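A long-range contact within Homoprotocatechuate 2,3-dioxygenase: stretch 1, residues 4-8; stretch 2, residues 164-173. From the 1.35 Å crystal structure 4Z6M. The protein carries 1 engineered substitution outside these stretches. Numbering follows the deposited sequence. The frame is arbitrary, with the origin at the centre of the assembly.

Stretch 1, residues 4-8: EIPKP
Stretch 2 164-173: PRGRKYLEDL

The contact is anchored by the ammonium group of K168. Its NZ donates a hydrogen bond to the backbone carbonyl of I5 (NZ to O, 2.8 Å), the one direct hydrogen bond between the stretches. The same NZ forms a salt bridge one helical turn on, to D172 (K168 NZ to D172 OD2, 2.7 Å). A third partner is water 2, which accepts from K168 NZ at 2.6 Å and donates weakly to E4 OE1 at 3.4 Å. The direct approach of the opposite charges, E4 OE1 to K168 NZ, is 4.2 Å, beyond a salt bridge; water 2 bridges the two groups, weakly on the E4 side. K7 N also lies 3.5 Å from K168 NZ, but both are donors and no hydrogen bond results.

Three further waters link the stretches, all through backbone atoms of stretch 1. Water 1 donates to E4 O (3.1 Å) and accepts from R165 NH2 (3.2 Å). Water 3 accepts from I5 N (3.0 Å) and donates to R165 O (2.8 Å). Water 4 donates to both P6 O (2.9 Å) and D172 OD2 (2.7 Å), giving that carboxylate oxygen a second partner besides K168.

Stretch 1 is extended without regular structure, with phi/psi of -84/122 at I5, -72/154 at P6, -81/119 at K7 and -61/154 at P8; psi of E4 is 136. In stretch 2, P164 to D172 have helical phi near -60° and psi near -40°, in a helix that begins earlier in the chain; L173 departs, at -73/-10. The segments run in the same direction: CA atoms pair E4 with R165, I5 with Y169 and K7 with D172, each at 6.1 Å.

K168 and D172 point their CA-to-CB bonds toward stretch 1. K168 has chi1 t, chi2 at -93° between wells, then chi3 and chi4 t; D172 has chi1 m and chi2 -17°.

Packing centres on I5, buried and pointing toward the helix with chi1 m and chi2 t. Its CD1 meets Y169 CB at 3.6 Å and lies oblique to the ring, while its CG1 sits over one face of the R165 guanidinium, 3.7 Å from NH2. R165 reaches this position with chi1 to chi3 all t and chi4 -104°; Y169 has chi1 146° and chi2 71°.

At the margins, E4 starts away from the helix, but chi1 t, chi2 t and chi3 64° bring OE2 within 3.7 Å of K168 CE. K7 is all t and its end leads away, leaving CB 3.5 Å from D172 OD2. In total, 429 Å² is buried.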

# COMPACT_ATOMS: atom_id res chain seq x y z
N GLU A 4 41.62 9.43 -21.58
CA GLU A 4 41.13 10.07 -20.31
C GLU A 4 40.66 11.49 -20.61
O GLU A 4 41.31 12.24 -21.34
CB GLU A 4 42.22 10.08 -19.23
CG GLU A 4 41.75 10.53 -17.86
CD GLU A 4 42.88 11.11 -17.01
OE1 GLU A 4 43.46 12.16 -17.39
OE2 GLU A 4 43.18 10.52 -15.96
N ILE A 5 39.50 11.85 -20.05
CA ILE A 5 39.00 13.21 -20.13
C ILE A 5 39.67 14.00 -19.01
O ILE A 5 39.55 13.64 -17.84
CB ILE A 5 37.45 13.23 -20.01
CG1 ILE A 5 36.83 12.42 -21.17
CG2 ILE A 5 36.95 14.67 -19.98
CD1 ILE A 5 35.40 11.96 -20.97
N PRO A 6 40.38 15.10 -19.35
CA PRO A 6 41.12 15.77 -18.29
C PRO A 6 40.22 16.53 -17.32
O PRO A 6 39.11 16.93 -17.69
CB PRO A 6 42.02 16.76 -19.05
CG PRO A 6 41.26 17.04 -20.30
CD PRO A 6 40.60 15.74 -20.66
N LYS A 7 40.68 16.71 -16.10
CA LYS A 7 40.00 17.54 -15.11
C LYS A 7 40.34 19.01 -15.37
O LYS A 7 41.51 19.39 -15.27
CB LYS A 7 40.44 17.16 -13.70
CG LYS A 7 39.74 17.96 -12.61
CD LYS A 7 40.18 17.53 -11.23
CE LYS A 7 39.66 18.50 -10.19
NZ LYS A 7 39.93 18.06 -8.79
N PRO A 8 39.32 19.84 -15.67
CA PRO A 8 39.62 21.26 -15.88
C PRO A 8 40.23 21.95 -14.67
O PRO A 8 39.99 21.54 -13.52
CB PRO A 8 38.26 21.86 -16.24
CG PRO A 8 37.49 20.71 -16.81
CD PRO A 8 37.92 19.53 -15.97
N PRO A 164 34.24 3.45 -17.42
CA PRO A 164 35.21 4.15 -16.59
C PRO A 164 35.56 5.55 -17.09
O PRO A 164 35.74 6.47 -16.28
CB PRO A 164 36.41 3.21 -16.60
CG PRO A 164 35.79 1.86 -16.78
CD PRO A 164 34.69 2.10 -17.77
N ARG A 165 35.68 5.72 -18.40
CA ARG A 165 36.00 7.02 -18.96
C ARG A 165 34.91 8.04 -18.64
O ARG A 165 35.19 9.17 -18.22
CB ARG A 165 36.18 6.92 -20.48
CG ARG A 165 36.53 8.23 -21.16
CD ARG A 165 36.78 8.00 -22.63
NE ARG A 165 37.28 9.21 -23.28
CZ ARG A 165 36.57 10.02 -24.07
NH1 ARG A 165 35.30 9.77 -24.37
NH2 ARG A 165 37.15 11.10 -24.57
N GLY A 166 33.66 7.62 -18.82
CA GLY A 166 32.54 8.50 -18.48
C GLY A 166 32.41 8.77 -17.01
O GLY A 166 32.10 9.88 -16.61
N ARG A 167 32.63 7.74 -16.20
CA ARG A 167 32.57 7.88 -14.74
C ARG A 167 33.54 8.94 -14.22
O ARG A 167 33.16 9.78 -13.42
CB ARG A 167 32.81 6.54 -14.06
CG ARG A 167 32.98 6.61 -12.55
CD ARG A 167 33.54 5.29 -12.10
NE ARG A 167 33.68 5.19 -10.66
CZ ARG A 167 33.42 4.07 -9.98
NH1 ARG A 167 32.98 2.97 -10.62
NH2 ARG A 167 33.57 4.04 -8.68
N LYS A 168 34.78 8.89 -14.67
CA LYS A 168 35.78 9.86 -14.23
C LYS A 168 35.35 11.29 -14.57
O LYS A 168 35.45 12.20 -13.73
CB LYS A 168 37.13 9.53 -14.85
CG LYS A 168 38.27 10.30 -14.24
CD LYS A 168 38.59 11.57 -14.98
CE LYS A 168 40.02 12.00 -14.72
NZ LYS A 168 40.16 13.42 -15.07
N TYR A 169 34.85 11.48 -15.78
CA TYR A 169 34.38 12.79 -16.23
C TYR A 169 33.22 13.30 -15.36
O TYR A 169 33.23 14.44 -14.91
CB TYR A 169 34.02 12.73 -17.72
CG TYR A 169 32.86 13.61 -18.15
CD1 TYR A 169 32.97 14.99 -18.20
CD2 TYR A 169 31.66 13.04 -18.50
CE1 TYR A 169 31.91 15.79 -18.58
CE2 TYR A 169 30.58 13.83 -18.89
CZ TYR A 169 30.72 15.19 -18.93
OH TYR A 169 29.67 15.98 -19.32
N LEU A 170 32.26 12.42 -15.07
CA LEU A 170 31.12 12.82 -14.23
C LEU A 170 31.55 13.06 -12.79
O LEU A 170 31.00 13.95 -12.14
CB LEU A 170 29.98 11.80 -14.32
CG LEU A 170 29.23 11.78 -15.66
CD1 LEU A 170 28.25 10.64 -15.70
CD2 LEU A 170 28.53 13.09 -15.98
N GLU A 171 32.54 12.32 -12.29
CA GLU A 171 33.05 12.61 -10.96
C GLU A 171 33.72 13.98 -10.87
O GLU A 171 33.52 14.72 -9.90
CB GLU A 171 34.02 11.51 -10.51
CG GLU A 171 33.32 10.20 -10.18
CD GLU A 171 34.32 9.10 -9.85
OE1 GLU A 171 35.40 9.04 -10.48
OE2 GLU A 171 34.02 8.33 -8.94
N ASP A 172 34.50 14.32 -11.89
CA ASP A 172 35.15 15.63 -11.92
C ASP A 172 34.09 16.73 -11.95
O ASP A 172 34.25 17.79 -11.37
CB ASP A 172 36.04 15.75 -13.17
CG ASP A 172 37.35 14.96 -13.04
OD1 ASP A 172 37.75 14.58 -11.93
OD2 ASP A 172 38.00 14.74 -14.08
N LEU A 173 32.98 16.44 -12.62
CA LEU A 173 31.86 17.37 -12.70
C LEU A 173 31.06 17.49 -11.41
O LEU A 173 30.20 18.37 -11.28
CB LEU A 173 30.97 16.93 -13.86
CG LEU A 173 29.79 17.77 -14.32
CD1 LEU A 173 30.26 19.16 -14.72
CD2 LEU A 173 29.11 17.04 -15.46
O HOH W 1 39.72 12.83 -23.94
O HOH W 2 42.71 14.00 -14.67
O HOH W 3 37.88 10.02 -18.32
O HOH W 4 36.93 15.49 -16.41